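Local coordinates for glycosyl hydrolases family 2, sugar binding domain protein (Bacteroides uniformis str. 3978 T3 ii, PDB 6D1P) that is a beta-glucuronidase of a human gut bacterium, a family 2 glycosyl hydrolase that probably cleaves O-glycosidic bonds to glucuronic acid, at residues L720-A725 against L732-L737; P631-K636 against I704-Q709. All coordinates share one frame; numbering follows the deposited sequence.

Interaction 1. Residues L720-A725 against L732-L737; sequences LLTQTA and LVQAEL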
loop_
_atom_site.group_PDB
_atom_site.type_symbol
_atom_site.label_atom_id
_atom_site.label_comp_id
_atom_site.label_asym_id
_atom_site.label_seq_id
_atom_site.Cartn_x
_atom_site.Cartn_y
_atom_site.Cartn_z
ATOM N N LEU A 720 -31.898 -2.483 -12.652
ATOM C CA LEU A 720 -32.043 -3.744 -13.354
ATOM C C LEU A 720 -30.697 -4.157 -13.918
ATOM O O LEU A 720 -29.971 -3.332 -14.481
ATOM C CB LEU A 720 -33.053 -3.642 -14.498
ATOM C CG LEU A 720 -34.496 -3.270 -14.168
ATOM C CD1 LEU A 720 -35.342 -3.361 -15.434
ATOM C CD2 LEU A 720 -35.057 -4.166 -13.080
ATOM N N LEU A 721 -30.371 -5.433 -13.781
ATOM C CA LEU A 721 -29.173 -5.992 -14.388
ATOM C C LEU A 721 -29.552 -6.903 -15.546
ATOM O O LEU A 721 -30.525 -7.658 -15.460
ATOM C CB LEU A 721 -28.346 -6.764 -13.353
ATOM C CG LEU A 721 -27.547 -5.847 -12.439
ATOM C CD1 LEU A 721 -27.022 -6.571 -11.160
ATOM C CD2 LEU A 721 -26.411 -5.232 -13.250
ATOM N N THR A 722 -28.783 -6.818 -16.627
ATOM C CA THR A 722 -28.885 -7.729 -17.754
ATOM C C THR A 722 -27.473 -8.047 -18.213
ATOM O O THR A 722 -26.532 -7.347 -17.850
ATOM C CB THR A 722 -29.697 -7.103 -18.896
ATOM O OG1 THR A 722 -29.209 -5.777 -19.138
ATOM C CG2 THR A 722 -31.168 -7.024 -18.517
ATOM N N GLN A 723 -27.313 -9.097 -19.024
ATOM C CA GLN A 723 -26.026 -9.383 -19.655
ATOM C C GLN A 723 -26.140 -9.301 -21.174
ATOM O O GLN A 723 -27.150 -9.719 -21.752
ATOM C CB GLN A 723 -25.450 -10.757 -19.246
ATOM C CG GLN A 723 -26.450 -11.822 -18.755
ATOM C CD GLN A 723 -25.748 -13.054 -18.160
ATOM O OE1 GLN A 723 -24.774 -13.561 -18.726
ATOM N NE2 GLN A 723 -26.235 -13.522 -17.011
ATOM N N THR A 724 -25.084 -8.751 -21.807
ATOM C CA THR A 724 -24.989 -8.540 -23.268
ATOM C C THR A 724 -23.588 -8.909 -23.785
ATOM O O THR A 724 -22.940 -8.131 -24.497
ATOM C CB THR A 724 -25.315 -7.091 -23.638
ATOM O OG1 THR A 724 -25.253 -6.244 -22.470
ATOM C CG2 THR A 724 -26.674 -6.995 -24.264
ATOM N N ALA A 725 -23.142 -10.136 -23.434
ATOM C CA ALA A 725 -21.790 -10.632 -23.693
ATOM C C ALA A 725 -21.597 -11.038 -25.144
ATOM O O ALA A 725 -22.355 -11.866 -25.665
ATOM C CB ALA A 725 -21.527 -11.848 -22.811
ATOM N N LEU A 732 -20.459 -8.767 -20.758
ATOM C CA LEU A 732 -20.778 -7.390 -20.433
ATOM C C LEU A 732 -22.052 -7.379 -19.609
ATOM O O LEU A 732 -23.075 -7.906 -20.043
ATOM C CB LEU A 732 -20.945 -6.547 -21.700
ATOM C CG LEU A 732 -21.240 -5.060 -21.458
ATOM C CD1 LEU A 732 -20.119 -4.429 -20.612
ATOM C CD2 LEU A 732 -21.457 -4.297 -22.770
ATOM N N VAL A 733 -21.988 -6.802 -18.417
ATOM C CA VAL A 733 -23.138 -6.687 -17.535
ATOM C C VAL A 733 -23.558 -5.225 -17.508
ATOM O O VAL A 733 -22.706 -4.328 -17.455
ATOM C CB VAL A 733 -22.799 -7.203 -16.118
ATOM C CG1 VAL A 733 -23.830 -6.751 -15.106
ATOM C CG2 VAL A 733 -22.696 -8.713 -16.121
ATOM N N GLN A 734 -24.869 -4.986 -17.540
ATOM C CA GLN A 734 -25.421 -3.642 -17.634
ATOM C C GLN A 734 -26.360 -3.378 -16.469
ATOM O O GLN A 734 -27.227 -4.205 -16.162
ATOM C CB GLN A 734 -26.170 -3.455 -18.957
ATOM C CG GLN A 734 -26.871 -2.115 -19.058
ATOM C CD GLN A 734 -27.629 -1.940 -20.369
ATOM O OE1 GLN A 734 -27.054 -1.562 -21.398
ATOM N NE2 GLN A 734 -28.929 -2.210 -20.332
ATOM N N ALA A 735 -26.177 -2.241 -15.813
ATOM C CA ALA A 735 -27.132 -1.747 -14.831
ATOM C C ALA A 735 -27.976 -0.650 -15.469
ATOM O O ALA A 735 -27.456 0.218 -16.168
ATOM C CB ALA A 735 -26.427 -1.208 -13.582
ATOM N N GLU A 736 -29.276 -0.692 -15.215
ATOM C CA GLU A 736 -30.226 0.264 -15.758
ATOM C C GLU A 736 -30.981 0.901 -14.605
ATOM O O GLU A 736 -31.529 0.191 -13.760
ATOM C CB GLU A 736 -31.206 -0.432 -16.721
ATOM C CG GLU A 736 -32.009 0.521 -17.606
ATOM C CD GLU A 736 -33.057 -0.203 -18.440
ATOM O OE1 GLU A 736 -33.844 -0.982 -17.863
ATOM O OE2 GLU A 736 -33.079 -0.013 -19.679
ATOM N N LEU A 737 -30.997 2.229 -14.554
ATOM C CA LEU A 737 -31.833 2.933 -13.595
ATOM C C LEU A 737 -33.204 3.146 -14.231
ATOM O O LEU A 737 -33.293 3.666 -15.350
ATOM C CB LEU A 737 -31.194 4.266 -13.208
ATOM C CG LEU A 737 -29.823 4.120 -12.543
ATOM C CD1 LEU A 737 -29.124 5.444 -12.349
ATOM C CD2 LEU A 737 -29.975 3.413 -11.197
HETATM O O HOH W 1 -29.857 -3.672 -17.781
#
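An antiparallel beta hairpin, 732-737 running back along 720-725, shows how a two-stranded ladder sorts its side chains onto two faces. L721, Q723, V733 and A735 share one face. There L721, with CG anti to its carbonyl carbon (chi1 -77°), reaches across obliquely and sets CD2 3.5 Å from V733 CG1 and 4.0 Å from A735 CB. L721 also rests on A807 and I809 of strand 807-811, so this face meets the neighbouring sheet. On the other face the pairs stand side by side and point the same way. L720 runs beside E736, its CD1 3.7 Å from E736 OE1, while the other carboxylate oxygen, OE2, is taken by a salt bridge to R744. Q734, CG anti to its backbone N (chi1 175°), extends beside T722, NE2 toward a shared water and OE1 accepting from R781. Paired backbone bonds join L720 to E736 and T722 to Q734, and T724 N adds the straightest, 2.8 Å from L732 O at 172°. The T722 and Q734 side chains do not bond directly, T722 OG1 lying 3.8 Å from Q734 NE2. The water bridges them, 2.6 Å from T722 OG1, accepting from Q734 NE2 and donating to Q734 O at 3.1 Å.

Interaction 2. Residues P631-K636 against I704-Q709; sequences PVRWGK and IQQEYQ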
loop_
_atom_site.group_PDB
_atom_site.type_symbol
_atom_site.label_atom_id
_atom_site.label_comp_id
_atom_site.label_asym_id
_atom_site.label_seq_id
_atom_site.Cartn_x
_atom_site.Cartn_y
_atom_site.Cartn_z
ATOM N N PRO A 631 -27.973 4.659 -27.546
ATOM C CA PRO A 631 -28.921 3.584 -27.877
ATOM C C PRO A 631 -30.381 4.009 -27.822
ATOM O O PRO A 631 -31.225 3.442 -28.530
ATOM C CB PRO A 631 -28.625 2.511 -26.814
ATOM C CG PRO A 631 -27.638 3.175 -25.793
ATOM C CD PRO A 631 -27.553 4.617 -26.130
ATOM N N VAL A 632 -30.703 4.988 -26.978
ATOM C CA VAL A 632 -32.084 5.399 -26.758
ATOM C C VAL A 632 -32.177 6.919 -26.878
ATOM O O VAL A 632 -31.689 7.649 -26.001
ATOM C CB VAL A 632 -32.614 4.934 -25.396
ATOM C CG1 VAL A 632 -34.023 5.453 -25.188
ATOM C CG2 VAL A 632 -32.594 3.420 -25.317
ATOM N N ARG A 633 -32.828 7.391 -27.942
ATOM C CA ARG A 633 -33.250 8.778 -28.117
ATOM C C ARG A 633 -34.602 9.013 -27.437
ATOM O O ARG A 633 -35.325 8.073 -27.085
ATOM C CB ARG A 633 -33.370 9.117 -29.598
ATOM C CG ARG A 633 -32.199 8.689 -30.450
ATOM C CD ARG A 633 -31.115 9.734 -30.434
ATOM N NE ARG A 633 -31.598 11.083 -30.772
ATOM C CZ ARG A 633 -31.509 11.625 -31.983
ATOM N NH1 ARG A 633 -30.973 10.911 -32.966
ATOM N NH2 ARG A 633 -31.935 12.878 -32.207
ATOM N N TRP A 634 -34.957 10.282 -27.257
ATOM C CA TRP A 634 -36.246 10.582 -26.646
ATOM C C TRP A 634 -36.753 11.950 -27.078
ATOM O O TRP A 634 -36.006 12.788 -27.595
ATOM C CB TRP A 634 -36.185 10.514 -25.127
ATOM C CG TRP A 634 -35.325 11.562 -24.511
ATOM C CD1 TRP A 634 -35.722 12.782 -24.042
ATOM C CD2 TRP A 634 -33.911 11.482 -24.284
ATOM N NE1 TRP A 634 -34.642 13.470 -23.533
ATOM C CE2 TRP A 634 -33.519 12.693 -23.664
ATOM C CE3 TRP A 634 -32.941 10.499 -24.536
ATOM C CZ2 TRP A 634 -32.193 12.958 -23.299
ATOM C CZ3 TRP A 634 -31.620 10.756 -24.165
ATOM C CH2 TRP A 634 -31.260 11.983 -23.558
ATOM N N GLY A 635 -38.034 12.163 -26.802
ATOM C CA GLY A 635 -38.783 13.320 -27.253
ATOM C C GLY A 635 -40.259 12.977 -27.352
ATOM O O GLY A 635 -40.693 11.870 -27.036
ATOM N N LYS A 636 -41.031 13.958 -27.807
ATOM C CA LYS A 636 -42.463 13.753 -27.927
ATOM C C LYS A 636 -42.769 12.837 -29.118
ATOM O O LYS A 636 -41.922 12.638 -29.990
ATOM C CB LYS A 636 -43.169 15.101 -28.047
ATOM C CG LYS A 636 -43.453 15.693 -26.677
ATOM C CD LYS A 636 -43.778 17.182 -26.688
ATOM C CE LYS A 636 -43.784 17.733 -25.251
ATOM N NZ LYS A 636 -45.056 18.413 -24.850
ATOM N N ILE A 704 -26.515 3.283 -37.987
ATOM C CA ILE A 704 -26.777 3.064 -36.576
ATOM C C ILE A 704 -28.252 2.729 -36.423
ATOM O O ILE A 704 -29.077 3.040 -37.283
ATOM C CB ILE A 704 -26.418 4.283 -35.697
ATOM C CG1 ILE A 704 -27.417 5.425 -35.926
ATOM C CG2 ILE A 704 -24.987 4.747 -35.965
ATOM C CD1 ILE A 704 -27.195 6.615 -35.014
ATOM N N GLN A 705 -28.576 2.084 -35.307
ATOM C CA GLN A 705 -29.955 1.887 -34.895
ATOM C C GLN A 705 -30.130 2.513 -33.525
ATOM O O GLN A 705 -29.203 2.490 -32.713
ATOM C CB GLN A 705 -30.315 0.399 -34.858
ATOM C CG GLN A 705 -30.073 -0.322 -36.180
ATOM C CD GLN A 705 -30.589 -1.749 -36.156
ATOM O OE1 GLN A 705 -31.485 -2.086 -35.378
ATOM N NE2 GLN A 705 -30.018 -2.601 -37.009
ATOM N N GLN A 706 -31.303 3.088 -33.273
ATOM C CA GLN A 706 -31.586 3.695 -31.981
ATOM C C GLN A 706 -33.054 3.496 -31.642
ATOM O O GLN A 706 -33.918 3.627 -32.507
ATOM C CB GLN A 706 -31.272 5.205 -31.951
ATOM C CG GLN A 706 -29.859 5.602 -32.330
ATOM C CD GLN A 706 -29.682 7.117 -32.428
ATOM O OE1 GLN A 706 -30.510 7.814 -33.029
ATOM N NE2 GLN A 706 -28.607 7.637 -31.812
ATOM N N GLU A 707 -33.333 3.191 -30.382
ATOM C CA GLU A 707 -34.705 3.215 -29.913
ATOM C C GLU A 707 -35.154 4.653 -29.709
ATOM O O GLU A 707 -34.363 5.535 -29.370
ATOM C CB GLU A 707 -34.847 2.443 -28.602
ATOM C CG GLU A 707 -34.423 0.983 -28.684
ATOM C CD GLU A 707 -35.535 0.083 -29.178
ATOM O OE1 GLU A 707 -36.721 0.484 -29.070
ATOM O OE2 GLU A 707 -35.221 -1.024 -29.678
ATOM N N TYR A 708 -36.438 4.890 -29.909
ATOM C CA TYR A 708 -37.018 6.196 -29.648
ATOM C C TYR A 708 -38.059 6.020 -28.567
ATOM O O TYR A 708 -38.994 5.226 -28.725
ATOM C CB TYR A 708 -37.630 6.804 -30.913
ATOM C CG TYR A 708 -38.111 8.213 -30.695
ATOM C CD1 TYR A 708 -37.223 9.218 -30.305
ATOM C CD2 TYR A 708 -39.448 8.547 -30.855
ATOM C CE1 TYR A 708 -37.658 10.522 -30.088
ATOM C CE2 TYR A 708 -39.896 9.850 -30.645
ATOM C CZ TYR A 708 -38.996 10.833 -30.262
ATOM O OH TYR A 708 -39.430 12.126 -30.049
ATOM N N GLN A 709 -37.891 6.740 -27.470
ATOM C CA GLN A 709 -38.723 6.572 -26.290
ATOM C C GLN A 709 -39.522 7.843 -26.064
ATOM O O GLN A 709 -38.949 8.924 -25.896
ATOM C CB GLN A 709 -37.870 6.231 -25.068
ATOM C CG GLN A 709 -38.545 6.461 -23.722
ATOM C CD GLN A 709 -37.625 6.109 -22.554
ATOM O OE1 GLN A 709 -36.870 5.127 -22.616
ATOM N NE2 GLN A 709 -37.671 6.916 -21.493
#
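Strands 632-634 and 704-709 run parallel, their short axes 35° apart and 4.5 Å at closest approach. The bonds alternate as a parallel ladder requires: E707 N donates to P631 O, R633 N to E707 O, and Q709 N to R633 O, the last donor lying above the carbonyl plane. A weak bond from G635 N to Q709 O follows. The short strand thereby becomes an edge of the five-stranded mixed sheet of a domain that includes the DUF4982 region, probably immunoglobulin-like; strand 698-709 of this sheet is bonded on its other side to 685-695. V632 and Q709 meet on one face, crossing obliquely, with V632 CG1 3.9 Å from Q709 CB. On the other face R633, bent at chi2 and chi3, folds its aliphatic part against the Q706 amide, CG 3.2 Å from Q706 OE1. Its NH1 then donates to a lone pair of that same OE1 at 3.1 Å, in the guanidinium plane, although the guanidinium and amide planes stand 76° apart. NE forms a salt bridge with E524, and NH2 bonds to E642 O. Y708, with CG anti to its backbone N (chi1 -174°), extends along the chain past W634 and G635, and its OH donates to K636 O at 2.5 Å. A phenylalanine here would lose this bond and would probably hold K636 less firmly. K636 O lies at the ring edge.

Overall arrangement
Followed from the N terminus, the chain passes through the sugar-binding, immunoglobulin-like and TIM barrel regions before reaching either contact. Interaction 2 comes first: 631-636 is laid down, 67 residues of largely strand structure follow, and 704-709 returns to close that long loop. The chain then goes directly from strand 698-709 to strand 718-723, where interaction 1 closes a loop of only six residues. The contacts are therefore in series, neither enclosing nor crossing the other. Interaction 2 joins the first and last strands of a mixed sheet, whereas interaction 1 builds two strands of the following three-stranded sheet. Their centres are 18 Å apart, and their nearest atoms, about 6 Å apart, do not touch.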